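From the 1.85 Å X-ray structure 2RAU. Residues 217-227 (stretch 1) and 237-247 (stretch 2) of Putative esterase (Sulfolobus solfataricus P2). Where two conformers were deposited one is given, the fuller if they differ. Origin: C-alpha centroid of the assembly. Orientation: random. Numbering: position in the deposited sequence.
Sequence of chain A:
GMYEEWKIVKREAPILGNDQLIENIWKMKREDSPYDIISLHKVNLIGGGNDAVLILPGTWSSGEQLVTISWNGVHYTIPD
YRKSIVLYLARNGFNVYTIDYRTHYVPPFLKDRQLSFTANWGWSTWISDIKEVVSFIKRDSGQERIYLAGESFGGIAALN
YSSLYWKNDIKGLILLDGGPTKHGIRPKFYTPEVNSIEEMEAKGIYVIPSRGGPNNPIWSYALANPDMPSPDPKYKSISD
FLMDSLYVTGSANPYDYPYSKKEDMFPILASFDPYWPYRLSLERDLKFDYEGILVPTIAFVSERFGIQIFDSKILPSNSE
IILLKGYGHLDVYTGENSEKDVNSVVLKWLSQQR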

ATOM      1  N   PRO A 217      -3.215 -18.568  -7.004  1.00 22.21           N
ATOM      2  CA  PRO A 217      -1.943 -19.239  -6.646  1.00 23.53           C
ATOM      3  C   PRO A 217      -0.907 -19.392  -7.805  1.00 25.32           C
ATOM      4  O   PRO A 217       0.220 -19.802  -7.531  1.00 26.78           O
ATOM      5  CB  PRO A 217      -2.404 -20.598  -6.147  1.00 24.25           C
ATOM      6  CG  PRO A 217      -3.701 -20.832  -6.820  1.00 27.48           C
ATOM      7  CD  PRO A 217      -4.361 -19.489  -6.840  1.00 23.74           C
ATOM      8  N   ILE A 218      -1.296 -19.011  -9.037  1.00 26.61           N
ATOM      9  CA  ILE A 218      -0.437 -19.008 -10.206  1.00 23.57           C
ATOM     10  C   ILE A 218       0.878 -18.319  -9.963  1.00 25.26           C
ATOM     11  O   ILE A 218       1.919 -18.817 -10.386  1.00 24.69           O
ATOM     12  CB  ILE A 218      -1.116 -18.372 -11.431  1.00 22.97           C
ATOM     13  CG1 ILE A 218      -0.161 -18.418 -12.651  1.00 27.06           C
ATOM     14  CG2 ILE A 218      -1.617 -16.970 -11.182  1.00 21.99           C
ATOM     15  CD1 ILE A 218      -0.888 -18.204 -14.015  1.00 22.18           C
ATOM     16  N   TRP A 219       0.878 -17.211  -9.242  1.00 24.83           N
ATOM     17  CA  TRP A 219       2.138 -16.469  -9.025  1.00 24.67           C
ATOM     18  C   TRP A 219       3.146 -17.269  -8.207  1.00 24.66           C
ATOM     19  O   TRP A 219       4.310 -17.423  -8.587  1.00 25.61           O
ATOM     20  CB  TRP A 219       1.852 -15.124  -8.365  1.00 24.16           C
ATOM     21  CG  TRP A 219       0.917 -14.239  -9.157  1.00 23.13           C
ATOM     22  CD1 TRP A 219      -0.432 -14.172  -9.034  1.00 22.75           C
ATOM     23  CD2 TRP A 219       1.272 -13.322 -10.180  1.00 28.52           C
ATOM     24  NE1 TRP A 219      -0.950 -13.307  -9.947  1.00 25.65           N
ATOM     25  CE2 TRP A 219       0.081 -12.770 -10.670  1.00 23.11           C
ATOM     26  CE3 TRP A 219       2.488 -12.929 -10.750  1.00 24.96           C
ATOM     27  CZ2 TRP A 219       0.056 -11.803 -11.664  1.00 24.93           C
ATOM     28  CZ3 TRP A 219       2.462 -11.977 -11.728  1.00 24.56           C
ATOM     29  CH2 TRP A 219       1.251 -11.422 -12.173  1.00 22.69           C
ATOM     30  N   SER A 220       2.684 -17.819  -7.098  1.00 25.24           N
ATOM     31  CA  SER A 220       3.526 -18.670  -6.269  1.00 25.48           C
ATOM     32  C   SER A 220       4.003 -19.942  -7.013  1.00 24.87           C
ATOM     33  O   SER A 220       5.141 -20.349  -6.851  1.00 27.05           O
ATOM     34  CB  SER A 220       2.804 -18.957  -4.923  1.00 25.70           C
ATOM     35  OG  SER A 220       1.760 -19.896  -5.086  1.00 26.39           O
ATOM     36  N   TYR A 221       3.119 -20.583  -7.782  1.00 24.67           N
ATOM     37  CA  TYR A 221       3.480 -21.765  -8.554  1.00 25.95           C
ATOM     38  C   TYR A 221       4.604 -21.417  -9.532  1.00 26.03           C
ATOM     39  O   TYR A 221       5.552 -22.165  -9.660  1.00 26.27           O
ATOM     40  CB  TYR A 221       2.268 -22.307  -9.288  1.00 24.93           C
ATOM     41  CG  TYR A 221       2.601 -23.407 -10.246  1.00 25.09           C
ATOM     42  CD1 TYR A 221       2.776 -24.703  -9.795  1.00 25.69           C
ATOM     43  CD2 TYR A 221       2.835 -23.139 -11.607  1.00 23.95           C
ATOM     44  CE1 TYR A 221       3.122 -25.727 -10.681  1.00 24.23           C
ATOM     45  CE2 TYR A 221       3.184 -24.136 -12.475  1.00 24.15           C
ATOM     46  CZ  TYR A 221       3.333 -25.429 -12.015  1.00 23.07           C
ATOM     47  OH  TYR A 221       3.681 -26.425 -12.883  1.00 24.23           O
ATOM     48  N   ALA A 222       4.475 -20.275 -10.200  1.00 25.24           N
ATOM     49  CA  ALA A 222       5.409 -19.810 -11.239  1.00 25.65           C
ATOM     50  C   ALA A 222       6.749 -19.347 -10.684  1.00 26.28           C
ATOM     51  O   ALA A 222       7.776 -19.474 -11.350  1.00 24.75           O
ATOM     52  CB  ALA A 222       4.770 -18.730 -12.082  1.00 23.25           C
ATOM     53  N   LEU A 223       6.792 -18.893  -9.440  1.00 27.08           N
ATOM     54  CA  LEU A 223       8.073 -18.538  -8.842  1.00 25.76           C
ATOM     55  C   LEU A 223       8.896 -19.788  -8.628  1.00 29.00           C
ATOM     56  O   LEU A 223      10.095 -19.769  -8.827  1.00 28.09           O
ATOM     57  CB  LEU A 223       7.910 -17.817  -7.500  1.00 24.68           C
ATOM     58  CG  LEU A 223       9.123 -17.299  -6.740  1.00 26.44           C
ATOM     59  CD1 LEU A 223      10.034 -16.488  -7.645  1.00 22.24           C
ATOM     60  CD2 LEU A 223       8.740 -16.553  -5.432  1.00 26.08           C
ATOM     61  N   ALA A 224       8.262 -20.850  -8.151  1.00 25.40           N
ATOM     62  CA  ALA A 224       8.950 -22.114  -7.889  1.00 26.20           C
ATOM     63  C   ALA A 224       9.196 -22.896  -9.158  1.00 25.76           C
ATOM     64  O   ALA A 224      10.169 -23.604  -9.193  1.00 23.98           O
ATOM     65  CB  ALA A 224       8.162 -22.987  -6.864  1.00 25.25           C
ATOM     66  N   ASN A 225       8.343 -22.746 -10.177  1.00 24.82           N
ATOM     67  CA  ASN A 225       8.394 -23.504 -11.421  1.00 25.64           C
ATOM     68  C   ASN A 225       8.335 -22.595 -12.655  1.00 23.06           C
ATOM     69  O   ASN A 225       7.341 -22.621 -13.440  1.00 25.54           O
ATOM     70  CB  ASN A 225       7.222 -24.483 -11.446  1.00 26.52           C
ATOM     71  CG  ASN A 225       7.228 -25.400 -10.249  1.00 24.97           C
ATOM     72  OD1 ASN A 225       8.064 -26.288 -10.150  1.00 28.98           O
ATOM     73  ND2 ASN A 225       6.368 -25.122  -9.304  1.00 23.41           N
ATOM     74  N   PRO A 226       9.344 -21.725 -12.781  1.00 23.26           N
ATOM     75  CA  PRO A 226       9.266 -20.621 -13.760  1.00 25.06           C
ATOM     76  C   PRO A 226       9.335 -20.977 -15.234  1.00 25.01           C
ATOM     77  O   PRO A 226       8.957 -20.181 -16.077  1.00 24.26           O
ATOM     78  CB  PRO A 226      10.428 -19.721 -13.341  1.00 27.18           C
ATOM     79  CG  PRO A 226      11.424 -20.667 -12.777  1.00 26.38           C
ATOM     80  CD  PRO A 226      10.593 -21.650 -12.012  1.00 23.62           C
ATOM     81  N   ASP A 227       9.802 -22.183 -15.522  1.00 24.17           N
ATOM     82  CA  ASP A 227      10.001 -22.621 -16.872  1.00 25.85           C
ATOM     83  C   ASP A 227       8.880 -23.534 -17.373  1.00 24.09           C
ATOM     84  O   ASP A 227       8.934 -24.076 -18.498  1.00 23.51           O
ATOM     85  CB  ASP A 227      11.376 -23.277 -17.015  1.00 28.81           C
ATOM     86  CG  ASP A 227      12.522 -22.303 -16.767  1.00 31.56           C
ATOM     87  OD1 ASP A 227      12.410 -21.093 -17.023  1.00 42.82           O
ATOM     88  OD2 ASP A 227      13.526 -22.753 -16.262  1.00 40.21           O
ATOM     89  N   SER A 237       7.455 -19.404 -21.431  1.00 26.05           N
ATOM     90  CA  SER A 237       7.266 -19.978 -20.114  1.00 24.78           C
ATOM     91  C   SER A 237       6.244 -19.205 -19.319  1.00 26.13           C
ATOM     92  O   SER A 237       5.920 -18.084 -19.653  1.00 25.85           O
ATOM     93  CB  SER A 237       8.562 -19.926 -19.323  1.00 24.34           C
ATOM     94  OG  SER A 237       8.929 -18.614 -18.923  1.00 24.51           O
ATOM     95  N   ILE A 238       5.765 -19.826 -18.247  1.00 25.01           N
ATOM     96  CA  ILE A 238       4.822 -19.167 -17.358  1.00 25.81           C
ATOM     97  C   ILE A 238       5.398 -17.896 -16.735  1.00 23.60           C
ATOM     98  O   ILE A 238       4.704 -16.869 -16.568  1.00 24.59           O
ATOM     99  CB  ILE A 238       4.284 -20.182 -16.301  1.00 25.66           C
ATOM    100  CG1 ILE A 238       3.046 -19.609 -15.588  1.00 28.23           C
ATOM    101  CG2 ILE A 238       5.379 -20.684 -15.325  1.00 21.73           C
ATOM    102  CD1 ILE A 238       2.275 -20.666 -14.753  1.00 28.24           C
ATOM    103  N   SER A 239       6.655 -17.956 -16.337  1.00 24.89           N
ATOM    104  CA  SER A 239       7.257 -16.782 -15.721  1.00 22.78           C
ATOM    105  C   SER A 239       7.403 -15.655 -16.700  1.00 23.79           C
ATOM    106  O   SER A 239       7.257 -14.508 -16.318  1.00 24.56           O
ATOM    107  CB  SER A 239       8.574 -17.088 -15.006  1.00 26.92           C
ATOM    108  OG  SER A 239       9.603 -17.522 -15.877  1.00 24.42           O
ATOM    109  N   ASP A 240       7.738 -15.980 -17.942  1.00 24.03           N
ATOM    110  CA  ASP A 240       7.823 -15.002 -19.020  1.00 23.73           C
ATOM    111  C   ASP A 240       6.488 -14.262 -19.225  1.00 22.64           C
ATOM    112  O   ASP A 240       6.453 -13.031 -19.388  1.00 23.71           O
ATOM    113  CB  ASP A 240       8.186 -15.690 -20.337  1.00 23.49           C
ATOM    114  CG  ASP A 240       9.629 -16.208 -20.405  1.00 28.50           C
ATOM    115  OD1 ASP A 240      10.430 -16.025 -19.449  1.00 27.65           O
ATOM    116  OD2 ASP A 240       9.936 -16.815 -21.463  1.00 28.68           O
ATOM    117  N   PHE A 241       5.412 -15.047 -19.240  1.00 26.51           N
ATOM    118  CA  PHE A 241       4.038 -14.565 -19.400  1.00 24.61           C
ATOM    119  C   PHE A 241       3.646 -13.630 -18.269  1.00 21.98           C
ATOM    120  O   PHE A 241       3.188 -12.487 -18.515  1.00 23.19           O
ATOM    121  CB  PHE A 241       3.123 -15.775 -19.514  1.00 25.01           C
ATOM    122  CG  PHE A 241       1.690 -15.505 -19.192  1.00 25.51           C
ATOM    123  CD1 PHE A 241       0.898 -14.755 -20.039  1.00 32.34           C
ATOM    124  CD2 PHE A 241       1.109 -16.050 -18.052  1.00 26.96           C
ATOM    125  CE1 PHE A 241      -0.446 -14.570 -19.756  1.00 35.89           C
ATOM    126  CE2 PHE A 241      -0.218 -15.845 -17.766  1.00 28.02           C
ATOM    127  CZ  PHE A 241      -0.990 -15.113 -18.614  1.00 30.06           C
ATOM    128  N   LEU A 242       3.919 -14.031 -17.025  1.00 22.38           N
ATOM    129  CA  LEU A 242       3.520 -13.252 -15.866  1.00 21.30           C
ATOM    130  C   LEU A 242       4.317 -11.974 -15.785  1.00 24.47           C
ATOM    131  O   LEU A 242       3.755 -10.903 -15.568  1.00 27.50           O
ATOM    132  CB  LEU A 242       3.669 -14.024 -14.557  1.00 23.97           C
ATOM    133  CG  LEU A 242       2.692 -15.211 -14.430  1.00 24.57           C
ATOM    134  CD1 LEU A 242       3.105 -16.029 -13.239  1.00 24.40           C
ATOM    135  CD2 LEU A 242       1.227 -14.697 -14.387  1.00 24.75           C
HETATM  136  N   MSE A 243       5.628 -12.056 -16.002  1.00 23.86           N
HETATM  137  CA  MSE A 243       6.463 -10.835 -15.978  1.00 22.18           C
HETATM  138  C   MSE A 243       6.112  -9.887 -17.120  1.00 24.62           C
HETATM  139  O   MSE A 243       6.093  -8.669 -16.931  1.00 23.60           O
HETATM  140  CB  MSE A 243       7.944 -11.179 -15.983  1.00 24.38           C
HETATM  141  CG  MSE A 243       8.416 -11.791 -14.653  1.00 28.51           C
HETATM  142 SE   MSE A 243       8.356 -10.656 -13.102  0.75 27.13          SE
HETATM  143  CE  MSE A 243       9.870  -9.540 -13.464  1.00 30.08           C
ATOM    144  N   ASP A 244       5.835 -10.430 -18.306  1.00 25.50           N
ATOM    145  CA  ASP A 244       5.427  -9.559 -19.398  1.00 25.13           C
ATOM    146  C   ASP A 244       4.029  -8.936 -19.135  1.00 26.63           C
ATOM    147  O   ASP A 244       3.755  -7.815 -19.618  1.00 23.32           O
ATOM    148  CB  ASP A 244       5.493 -10.206 -20.794  1.00 23.16           C
ATOM    149  CG  ASP A 244       5.619  -9.194 -21.885  1.00 24.76           C
ATOM    150  OD1 ASP A 244       6.600  -8.404 -21.836  1.00 23.14           O
ATOM    151  OD2 ASP A 244       4.771  -9.225 -22.820  1.00 24.78           O
ATOM    152  N   SER A 245       3.151  -9.635 -18.403  0.50 26.59           N
ATOM    153  CA  SER A 245       1.847  -9.038 -18.074  0.50 26.95           C
ATOM    154  C   SER A 245       2.032  -7.819 -17.164  0.50 28.48           C
ATOM    155  O   SER A 245       1.301  -6.833 -17.302  0.50 27.05           O
ATOM    156  CB  SER A 245       0.866 -10.041 -17.446  0.50 28.33           C
ATOM    157  OG  SER A 245       1.205 -10.384 -16.119  0.50 23.01           O
ATOM    158  N   LEU A 246       3.016  -7.883 -16.257  1.00 25.97           N
ATOM    159  CA  LEU A 246       3.372  -6.728 -15.434  1.00 26.00           C
ATOM    160  C   LEU A 246       3.994  -5.592 -16.259  1.00 24.79           C
ATOM    161  O   LEU A 246       3.750  -4.437 -16.016  1.00 24.54           O
ATOM    162  CB  LEU A 246       4.331  -7.142 -14.304  1.00 24.89           C
ATOM    163  CG  LEU A 246       3.688  -8.122 -13.281  1.00 24.70           C
ATOM    164  CD1 LEU A 246       4.706  -8.633 -12.248  1.00 24.77           C
ATOM    165  CD2 LEU A 246       2.431  -7.546 -12.597  1.00 23.54           C
ATOM    166  N   TYR A 247       4.817  -5.938 -17.240  1.00 24.03           N
ATOM    167  CA  TYR A 247       5.414  -4.950 -18.102  1.00 22.89           C
ATOM    168  C   TYR A 247       4.386  -4.185 -18.891  1.00 22.04           C
ATOM    169  O   TYR A 247       4.453  -2.960 -18.982  1.00 25.54           O
ATOM    170  CB  TYR A 247       6.377  -5.629 -19.049  1.00 26.69           C
ATOM    171  CG  TYR A 247       7.054  -4.719 -20.043  1.00 21.48           C
ATOM    172  CD1 TYR A 247       8.066  -3.831 -19.654  1.00 24.77           C
ATOM    173  CD2 TYR A 247       6.724  -4.786 -21.382  1.00 23.86           C
ATOM    174  CE1 TYR A 247       8.689  -3.075 -20.565  1.00 25.58           C
ATOM    175  CE2 TYR A 247       7.325  -4.036 -22.274  1.00 27.05           C
ATOM    176  CZ  TYR A 247       8.303  -3.155 -21.864  1.00 27.85           C
ATOM    177  OH  TYR A 247       8.925  -2.406 -22.805  1.00 28.91           O
TER
HETATM  178  O   HOH W   1      11.437 -18.877 -17.935  1.00 32.03           O

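Two helices, 218-224 and 238-247, pack against each other with an angle of 127° between their N-to-C directions, so that they run closer to antiparallel than parallel while crossing obliquely. Their axes approach to 9.4 Å, and the two stretches together bury 551 Å², both sides summed. The backbones draw closest near the end of the first helix and the start of the second, where the CA atoms of Pro226 and Ser239 lie 4.8 Å apart; farther along, the CA atoms of Trp219 and Leu242 are 7.7 Å apart, a gap filled by side chains. Three residues, Trp219, Ile238 and Leu242, cover the most surface.

Trp219 contributes the largest share, although its CA-to-CB bond points away from the second helix. With chi1 in the m well, the indole comes back toward that helix, and its six-membered ring meets Leu242. The CD2 methyl of Leu242 sits 4.0 Å from the centroid of this ring and only 11° off the normal, a CH-pi contact in which a weakly polarised methyl rests over the pi cloud. The base of the Leu242 side chain also closes in, with Trp219 CZ3 3.7 Å from Leu242 CB. One turn further on, Leu246 CD1 approaches Trp219 CZ3 at 4.1 Å, extending the apolar surroundings of the ring. The nearby Ser245 hydroxyl is engaged within its own helix, where Ser245 OG donates to Leu242 O at 2.7 Å.

Leu242 points directly toward the first helix. Leu242 CD1 lies 3.4 Å from Ala222 CB, a tight contact at a small side chain, and 4.1 Å from Ile218 CG1. CD2 thus lies over the indole face and CD1 against Ala222, while both methyls are within reach of Ile218.

Ile238, one turn earlier, continues this apolar layer. Its CD1 reaches Ile218 CG1 at 3.9 Å and meets the edge of the Tyr221 ring, 4.0 Å from Tyr221 CD2. Its CG2 packs 3.8 Å from Ala222 CB and also comes within 3.3 Å of Asn225 O, where the first stretch leaves its helix. The contacts with Ile218, Tyr221 and Ala222 are apolar van der Waals packing; that with Asn225 O is a close approach of a methyl to a carbonyl, not a hydrogen bond.

Polar chemistry is concentrated at the start of the second helix. Pro226 O accepts two hydrogen bonds from Ser239, one from Ser239 N at 3.2 Å and one from Ser239 OG at 2.7 Å. The first N-H groups of a helix lack partners from a preceding turn, so the amide of Ser239 is free to bond across to the loop. Ser237 caps the same helix: Asp240 N donates to Ser237 OG at 3.1 Å. Water 1 joins the two stretches beside this site, donating to Asp227 OD1 at 2.6 Å and to Ser239 OG at 3.1 Å, and hydrogen-bonding with Ser237 OG at 2.7 Å. The loop after the first helix is thereby tied to the N terminus of the second.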